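Local coordinates for protein putative polysaccharide binding proteins (DUF1812) (Bacteroides thetaiotaomicron VPI-5482, PDB 3GF8) that is a putative outer-membrane lipoprotein of the FimB/Mfa2 family, probably involved in fimbrial assembly or anchoring, at residues I146-S158 against A206-M218. Numbering follows the deposited sequence.
Sequences IRDTKIVRFGFQS and ATAYVDMNTMRLM
Residues 150-158 and 209-214 run antiparallel, their axes 4.7 Å apart at closest approach, with Lys150-Thr214, Val152-Met212 and Phe154-Val210 as hydrogen-bonded pairs. Val152 N reaches Met212 O at 2.9 Å in an almost straight bond (177°). The alternation of a strand pair then sends successive side chains to opposite faces. On one, Arg153 carries the contact: with CG anti to the backbone N (chi1 172°) and a bend at chi3, its guanidinium lies flat over the Tyr209 ring, planes 8° apart and CZ 3.8 Å from the ring centroid, a cation-pi stack. Beside it, Asp211 OD1 takes Arg153 NE on its syn lone pair at 2.8 Å, while Asp211 OD2 receives a weak bond from Arg153 NH2, completing a salt bridge. An alanine in place of Arg153 would probably cost the Asp211 carboxylate this countercharge and Tyr209 its stacked cation. On the opposite face, Val152, Phe154, Val210 and Met212 form an apolar patch, where Met212 SE meets the Phe154 ring edge, 3.8 Å from Phe154 CD2, a Met-aromatic contact. Ile174 of strand 170-176 covers Val152, Phe154 and Met212, joining this face to a second sheet; strand 199-201 pairs antiparallel with 209-214, and 266-273 runs parallel to 139-158, which includes 150-158.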
ATOM      1  N   ILE A 146       8.065  -2.760   3.422  1.00 26.41           N
ATOM      2  CA  ILE A 146       7.571  -1.877   2.373  1.00 24.67           C
ATOM      3  C   ILE A 146       6.058  -1.745   2.501  1.00 25.65           C
ATOM      4  O   ILE A 146       5.334  -2.759   2.523  1.00 26.54           O
ATOM      5  CB  ILE A 146       7.916  -2.490   0.994  1.00 27.60           C
ATOM      6  CG1 ILE A 146       9.450  -2.532   0.811  1.00 30.06           C
ATOM      7  CG2 ILE A 146       7.245  -1.710  -0.155  1.00 21.19           C
ATOM      8  CD1 ILE A 146       9.847  -3.178  -0.422  1.00 34.13           C
ATOM      9  N   ARG A 147       5.567  -0.508   2.538  1.00 24.85           N
ATOM     10  CA  ARG A 147       4.158  -0.283   2.739  1.00 25.14           C
ATOM     11  C   ARG A 147       3.422  -0.512   1.464  1.00 25.03           C
ATOM     12  O   ARG A 147       3.803   0.019   0.416  1.00 23.76           O
ATOM     13  CB  ARG A 147       3.864   1.114   3.280  1.00 25.62           C
ATOM     14  CG  ARG A 147       2.420   1.275   3.656  1.00 24.84           C
ATOM     15  CD  ARG A 147       2.158   2.481   4.561  1.00 25.46           C
ATOM     16  NE  ARG A 147       0.756   2.880   4.472  1.00 21.14           N
ATOM     17  CZ  ARG A 147       0.217   3.885   5.139  1.00 24.72           C
ATOM     18  NH1 ARG A 147       0.946   4.648   5.938  1.00 24.45           N
ATOM     19  NH2 ARG A 147      -1.066   4.142   5.001  1.00 27.24           N
ATOM     20  N   ASP A 148       2.357  -1.317   1.552  1.00 24.50           N
ATOM     21  CA  ASP A 148       1.613  -1.736   0.362  1.00 24.19           C
ATOM     22  C   ASP A 148       0.248  -1.050   0.216  1.00 23.41           C
ATOM     23  O   ASP A 148      -0.318  -0.969  -0.897  1.00 24.95           O
ATOM     24  CB  ASP A 148       1.400  -3.262   0.410  1.00 27.17           C
ATOM     25  CG  ASP A 148       2.574  -4.057  -0.155  1.00 24.56           C
ATOM     26  OD1 ASP A 148       3.551  -3.470  -0.672  1.00 24.39           O
ATOM     27  OD2 ASP A 148       2.504  -5.299  -0.082  1.00 26.42           O
ATOM     28  N   THR A 149      -0.311  -0.604   1.333  1.00 23.32           N
ATOM     29  CA  THR A 149      -1.601   0.047   1.320  1.00 20.94           C
ATOM     30  C   THR A 149      -1.388   1.569   1.249  1.00 24.28           C
ATOM     31  O   THR A 149      -0.466   2.120   1.871  1.00 25.31           O
ATOM     32  CB  THR A 149      -2.439  -0.357   2.519  1.00 20.67           C
ATOM     33  OG1 THR A 149      -1.659  -0.263   3.705  1.00 19.53           O
ATOM     34  CG2 THR A 149      -2.948  -1.784   2.350  1.00 23.12           C
ATOM     35  N   LYS A 150      -2.237   2.227   0.456  1.00 23.02           N
ATOM     36  CA  LYS A 150      -2.053   3.626   0.115  1.00 25.89           C
ATOM     37  C   LYS A 150      -3.350   4.414   0.412  1.00 25.36           C
ATOM     38  O   LYS A 150      -4.450   4.061  -0.040  1.00 25.86           O
ATOM     39  CB  LYS A 150      -1.649   3.727  -1.358  1.00 24.15           C
ATOM     40  CG  LYS A 150      -0.435   2.904  -1.712  1.00 27.75           C
ATOM     41  CD  LYS A 150       0.872   3.456  -1.057  1.00 26.27           C
ATOM     42  CE  LYS A 150       1.940   2.382  -0.905  1.00 29.51           C
ATOM     43  NZ  LYS A 150       3.283   2.940  -0.479  1.00 20.10           N
ATOM     44  N   ILE A 151      -3.214   5.477   1.180  1.00 25.58           N
ATOM     45  CA  ILE A 151      -4.341   6.274   1.578  1.00 27.51           C
ATOM     46  C   ILE A 151      -4.285   7.542   0.740  1.00 30.42           C
ATOM     47  O   ILE A 151      -3.209   8.117   0.531  1.00 32.04           O
ATOM     48  CB  ILE A 151      -4.298   6.531   3.079  1.00 27.52           C
ATOM     49  CG1 ILE A 151      -4.489   5.180   3.809  1.00 31.14           C
ATOM     50  CG2 ILE A 151      -5.376   7.539   3.465  1.00 25.99           C
ATOM     51  CD1 ILE A 151      -4.483   5.252   5.274  1.00 30.53           C
ATOM     52  N   VAL A 152      -5.426   7.948   0.204  1.00 30.59           N
ATOM     53  CA  VAL A 152      -5.476   9.151  -0.636  1.00 31.68           C
ATOM     54  C   VAL A 152      -6.673   9.995  -0.230  1.00 32.92           C
ATOM     55  O   VAL A 152      -7.775   9.469  -0.069  1.00 36.39           O
ATOM     56  CB  VAL A 152      -5.545   8.851  -2.144  1.00 28.47           C
ATOM     57  CG1 VAL A 152      -4.642   7.718  -2.520  1.00 34.36           C
ATOM     58  CG2 VAL A 152      -6.924   8.532  -2.543  1.00 41.15           C
ATOM     59  N   ARG A 153      -6.437  11.288  -0.015  1.00 30.25           N
ATOM     60  CA  ARG A 153      -7.501  12.240   0.229  1.00 27.62           C
ATOM     61  C   ARG A 153      -7.661  13.085  -1.020  1.00 27.79           C
ATOM     62  O   ARG A 153      -6.729  13.800  -1.413  1.00 25.39           O
ATOM     63  CB  ARG A 153      -7.161  13.126   1.400  1.00 28.41           C
ATOM     64  CG  ARG A 153      -8.168  14.273   1.564  1.00 31.12           C
ATOM     65  CD  ARG A 153      -8.041  14.938   2.924  1.00 35.11           C
ATOM     66  NE  ARG A 153      -8.147  13.941   3.972  1.00 37.91           N
ATOM     67  CZ  ARG A 153      -8.215  14.214   5.260  1.00 47.75           C
ATOM     68  NH1 ARG A 153      -8.220  15.473   5.687  1.00 53.72           N
ATOM     69  NH2 ARG A 153      -8.303  13.215   6.124  1.00 41.07           N
ATOM     70  N   PHE A 154      -8.821  12.984  -1.667  1.00 26.03           N
ATOM     71  CA  PHE A 154      -9.080  13.751  -2.869  1.00 26.36           C
ATOM     72  C   PHE A 154     -10.022  14.918  -2.603  1.00 27.69           C
ATOM     73  O   PHE A 154     -11.035  14.765  -1.947  1.00 28.65           O
ATOM     74  CB  PHE A 154      -9.676  12.900  -3.963  1.00 26.36           C
ATOM     75  CG  PHE A 154      -8.750  11.866  -4.529  1.00 32.11           C
ATOM     76  CD1 PHE A 154      -7.540  12.220  -5.070  1.00 46.25           C
ATOM     77  CD2 PHE A 154      -9.124  10.544  -4.594  1.00 40.92           C
ATOM     78  CE1 PHE A 154      -6.715  11.270  -5.641  1.00 48.56           C
ATOM     79  CE2 PHE A 154      -8.292   9.587  -5.175  1.00 41.45           C
ATOM     80  CZ  PHE A 154      -7.100   9.957  -5.694  1.00 47.54           C
ATOM     81  N   GLY A 155      -9.647  16.085  -3.126  1.00 28.69           N
ATOM     82  CA  GLY A 155     -10.503  17.255  -3.192  1.00 26.91           C
ATOM     83  C   GLY A 155     -10.719  17.656  -4.642  1.00 29.46           C
ATOM     84  O   GLY A 155      -9.844  17.492  -5.502  1.00 30.78           O
ATOM     85  N   PHE A 156     -11.901  18.170  -4.941  1.00 30.44           N
ATOM     86  CA  PHE A 156     -12.206  18.576  -6.285  1.00 29.74           C
ATOM     87  C   PHE A 156     -12.804  19.962  -6.205  1.00 29.41           C
ATOM     88  O   PHE A 156     -13.830  20.135  -5.576  1.00 29.67           O
ATOM     89  CB  PHE A 156     -13.191  17.581  -6.932  1.00 32.13           C
ATOM     90  CG  PHE A 156     -12.699  16.168  -6.921  1.00 30.25           C
ATOM     91  CD1 PHE A 156     -12.916  15.367  -5.833  1.00 26.42           C
ATOM     92  CD2 PHE A 156     -11.997  15.658  -7.998  1.00 28.89           C
ATOM     93  CE1 PHE A 156     -12.422  14.080  -5.806  1.00 33.23           C
ATOM     94  CE2 PHE A 156     -11.501  14.375  -7.977  1.00 27.60           C
ATOM     95  CZ  PHE A 156     -11.712  13.586  -6.896  1.00 31.06           C
ATOM     96  N   GLN A 157     -12.162  20.936  -6.856  1.00 31.57           N
ATOM     97  CA  GLN A 157     -12.644  22.316  -6.919  1.00 29.74           C
ATOM     98  C   GLN A 157     -12.550  22.931  -8.302  1.00 27.35           C
ATOM     99  O   GLN A 157     -11.742  22.547  -9.168  1.00 25.73           O
ATOM    100  CB  GLN A 157     -11.808  23.222  -6.028  1.00 32.85           C
ATOM    101  CG  GLN A 157     -11.592  22.761  -4.626  1.00 48.15           C
ATOM    102  CD  GLN A 157     -10.477  23.558  -3.930  1.00 54.77           C
ATOM    103  OE1 GLN A 157      -9.983  24.557  -4.463  1.00 52.85           O
ATOM    104  NE2 GLN A 157     -10.084  23.111  -2.730  1.00 57.95           N
ATOM    105  N   SER A 158     -13.356  23.951  -8.479  1.00 27.57           N
ATOM    106  CA  SER A 158     -13.290  24.798  -9.639  1.00 27.68           C
ATOM    107  C   SER A 158     -11.942  25.523  -9.669  1.00 29.04           C
ATOM    108  O   SER A 158     -11.536  26.134  -8.671  1.00 30.31           O
ATOM    109  CB  SER A 158     -14.418  25.834  -9.557  1.00 26.86           C
ATOM    110  OG  SER A 158     -14.301  26.754 -10.622  1.00 28.50           O
ATOM    111  N   ALA A 206     -15.111  24.297   0.332  1.00 75.77           N
ATOM    112  CA  ALA A 206     -13.654  24.463   0.199  1.00 74.71           C
ATOM    113  C   ALA A 206     -12.885  23.439   1.044  1.00 73.52           C
ATOM    114  O   ALA A 206     -11.881  22.903   0.588  1.00 74.05           O
ATOM    115  CB  ALA A 206     -13.234  25.881   0.581  1.00 76.16           C
ATOM    116  N   THR A 207     -13.347  23.182   2.274  1.00 70.70           N
ATOM    117  CA  THR A 207     -12.860  22.039   3.087  1.00 67.75           C
ATOM    118  C   THR A 207     -13.070  20.630   2.426  1.00 63.04           C
ATOM    119  O   THR A 207     -12.202  19.765   2.530  1.00 63.00           O
ATOM    120  CB  THR A 207     -13.531  22.026   4.500  1.00 67.23           C
ATOM    121  N   ALA A 208     -14.201  20.441   1.731  1.00 55.92           N
ATOM    122  CA  ALA A 208     -14.703  19.133   1.256  1.00 49.45           C
ATOM    123  C   ALA A 208     -13.675  18.151   0.662  1.00 45.39           C
ATOM    124  O   ALA A 208     -12.832  18.525  -0.139  1.00 48.34           O
ATOM    125  CB  ALA A 208     -15.824  19.348   0.241  1.00 47.31           C
ATOM    126  N   TYR A 209     -13.793  16.878   1.012  1.00 38.21           N
ATOM    127  CA  TYR A 209     -12.930  15.855   0.468  1.00 33.78           C
ATOM    128  C   TYR A 209     -13.522  14.433   0.630  1.00 29.40           C
ATOM    129  O   TYR A 209     -14.451  14.249   1.383  1.00 26.13           O
ATOM    130  CB  TYR A 209     -11.569  15.972   1.149  1.00 30.63           C
ATOM    131  CG  TYR A 209     -11.569  15.702   2.653  1.00 34.92           C
ATOM    132  CD1 TYR A 209     -11.437  14.403   3.150  1.00 35.26           C
ATOM    133  CD2 TYR A 209     -11.669  16.740   3.570  1.00 32.18           C
ATOM    134  CE1 TYR A 209     -11.427  14.147   4.522  1.00 36.34           C
ATOM    135  CE2 TYR A 209     -11.661  16.493   4.952  1.00 36.52           C
ATOM    136  CZ  TYR A 209     -11.534  15.199   5.410  1.00 36.94           C
ATOM    137  OH  TYR A 209     -11.505  14.952   6.743  1.00 40.95           O
ATOM    138  N   VAL A 210     -12.973  13.444  -0.076  1.00 28.22           N
ATOM    139  CA  VAL A 210     -13.258  12.020   0.182  1.00 24.90           C
ATOM    140  C   VAL A 210     -11.972  11.324   0.554  1.00 25.01           C
ATOM    141  O   VAL A 210     -10.923  11.603  -0.036  1.00 24.06           O
ATOM    142  CB  VAL A 210     -13.856  11.298  -1.065  1.00 25.34           C
ATOM    143  CG1 VAL A 210     -15.238  11.840  -1.414  1.00 24.82           C
ATOM    144  CG2 VAL A 210     -12.988  11.435  -2.242  1.00 21.65           C
ATOM    145  N   ASP A 211     -12.021  10.423   1.531  1.00 23.15           N
ATOM    146  CA  ASP A 211     -10.865   9.608   1.847  1.00 23.38           C
ATOM    147  C   ASP A 211     -11.096   8.231   1.337  1.00 23.85           C
ATOM    148  O   ASP A 211     -12.126   7.612   1.643  1.00 22.18           O
ATOM    149  CB  ASP A 211     -10.604   9.481   3.343  1.00 23.40           C
ATOM    150  CG  ASP A 211     -10.039  10.746   3.961  1.00 29.56           C
ATOM    151  OD1 ASP A 211      -9.564  11.610   3.206  1.00 28.31           O
ATOM    152  OD2 ASP A 211     -10.076  10.868   5.220  1.00 30.88           O
HETATM  153  N   MSE A 212     -10.099   7.744   0.612  1.00 23.22           N
HETATM  154  CA  MSE A 212     -10.093   6.420  -0.005  1.00 24.59           C
HETATM  155  C   MSE A 212      -8.810   5.705   0.322  1.00 24.28           C
HETATM  156  O   MSE A 212      -7.820   6.340   0.692  1.00 20.06           O
HETATM  157  CB  MSE A 212     -10.131   6.611  -1.516  1.00 26.64           C
HETATM  158  CG  MSE A 212     -11.261   7.570  -1.930  1.00 33.65           C
HETATM  159 SE   MSE A 212     -11.511   7.734  -3.851  0.75 26.20          SE
HETATM  160  CE  MSE A 212     -12.198   6.082  -4.222  1.00 10.58           C
ATOM    161  N   ASN A 213      -8.785   4.396   0.124  1.00 25.54           N
ATOM    162  CA  ASN A 213      -7.510   3.671   0.105  1.00 26.15           C
ATOM    163  C   ASN A 213      -7.426   2.550  -0.934  1.00 24.94           C
ATOM    164  O   ASN A 213      -8.418   2.028  -1.378  1.00 26.52           O
ATOM    165  CB  ASN A 213      -7.050   3.183   1.504  1.00 22.47           C
ATOM    166  CG  ASN A 213      -8.018   2.230   2.215  1.00 25.43           C
ATOM    167  OD1 ASN A 213      -7.735   1.802   3.352  1.00 23.13           O
ATOM    168  ND2 ASN A 213      -9.152   1.938   1.616  1.00 18.90           N
ATOM    169  N   THR A 214      -6.219   2.193  -1.330  1.00 23.36           N
ATOM    170  CA  THR A 214      -6.088   1.090  -2.254  1.00 23.32           C
ATOM    171  C   THR A 214      -4.867   0.267  -1.894  1.00 22.73           C
ATOM    172  O   THR A 214      -4.146   0.583  -0.955  1.00 23.16           O
ATOM    173  CB  THR A 214      -6.012   1.582  -3.730  1.00 21.95           C
ATOM    174  OG1 THR A 214      -6.095   0.454  -4.605  1.00 23.73           O
ATOM    175  CG2 THR A 214      -4.707   2.387  -3.982  1.00 17.24           C
HETATM  176  N   MSE A 215      -4.639  -0.795  -2.656  1.00 23.97           N
HETATM  177  CA  MSE A 215      -3.450  -1.624  -2.473  1.00 23.38           C
HETATM  178  C   MSE A 215      -2.316  -0.937  -3.289  1.00 23.92           C
HETATM  179  O   MSE A 215      -2.377   0.265  -3.485  1.00 23.00           O
HETATM  180  CB  MSE A 215      -3.797  -3.056  -2.885  1.00 21.49           C
HETATM  181  CG  MSE A 215      -4.870  -3.662  -1.957  1.00 28.28           C
HETATM  182 SE   MSE A 215      -4.070  -4.373  -0.369  0.75 21.48          SE
HETATM  183  CE  MSE A 215      -3.296  -5.914  -1.281  1.00 32.51           C
ATOM    184  N   ARG A 216      -1.312  -1.676  -3.762  1.00 24.95           N
ATOM    185  CA  ARG A 216      -0.071  -1.090  -4.254  1.00 22.45           C
ATOM    186  C   ARG A 216      -0.298  -0.224  -5.453  1.00 23.50           C
ATOM    187  O   ARG A 216      -1.097  -0.594  -6.348  1.00 22.34           O
ATOM    188  CB  ARG A 216       0.924  -2.173  -4.644  1.00 25.91           C
ATOM    189  CG  ARG A 216       1.372  -3.040  -3.456  1.00 24.94           C
ATOM    190  CD  ARG A 216       2.584  -3.857  -3.817  1.00 20.38           C
ATOM    191  NE  ARG A 216       3.751  -2.995  -3.938  1.00 27.52           N
ATOM    192  CZ  ARG A 216       4.830  -3.259  -4.674  1.00 25.51           C
ATOM    193  NH1 ARG A 216       4.910  -4.352  -5.417  1.00 30.57           N
ATOM    194  NH2 ARG A 216       5.835  -2.415  -4.688  1.00 26.83           N
ATOM    195  N   LEU A 217       0.353   0.948  -5.448  1.00 21.28           N
ATOM    196  CA  LEU A 217       0.439   1.790  -6.650  1.00 24.14           C
ATOM    197  C   LEU A 217       1.708   1.415  -7.416  1.00 25.71           C
ATOM    198  O   LEU A 217       2.799   1.532  -6.896  1.00 26.18           O
ATOM    199  CB  LEU A 217       0.409   3.284  -6.290  1.00 25.03           C
ATOM    200  CG  LEU A 217      -0.904   3.710  -5.604  1.00 23.17           C
ATOM    201  CD1 LEU A 217      -0.750   5.016  -4.848  1.00 20.96           C
ATOM    202  CD2 LEU A 217      -2.050   3.774  -6.624  1.00 21.11           C
HETATM  203  N   MSE A 218       1.532   0.930  -8.645  1.00 26.53           N
HETATM  204  CA  MSE A 218       2.616   0.405  -9.487  1.00 25.68           C
HETATM  205  C   MSE A 218       2.900   1.298 -10.698  1.00 28.52           C
HETATM  206  O   MSE A 218       1.984   1.737 -11.431  1.00 28.07           O
HETATM  207  CB  MSE A 218       2.250  -1.005  -9.996  1.00 21.94           C
HETATM  208  CG  MSE A 218       1.990  -2.029  -8.861  1.00 22.06           C
HETATM  209 SE   MSE A 218       3.388  -2.170  -7.542  0.75 17.88          SE
HETATM  210  CE  MSE A 218       4.767  -2.939  -8.748  1.00 15.91           C
TER
HETATM  211  O   HOH W   1       4.001  -0.513  -2.374  1.00 22.13           O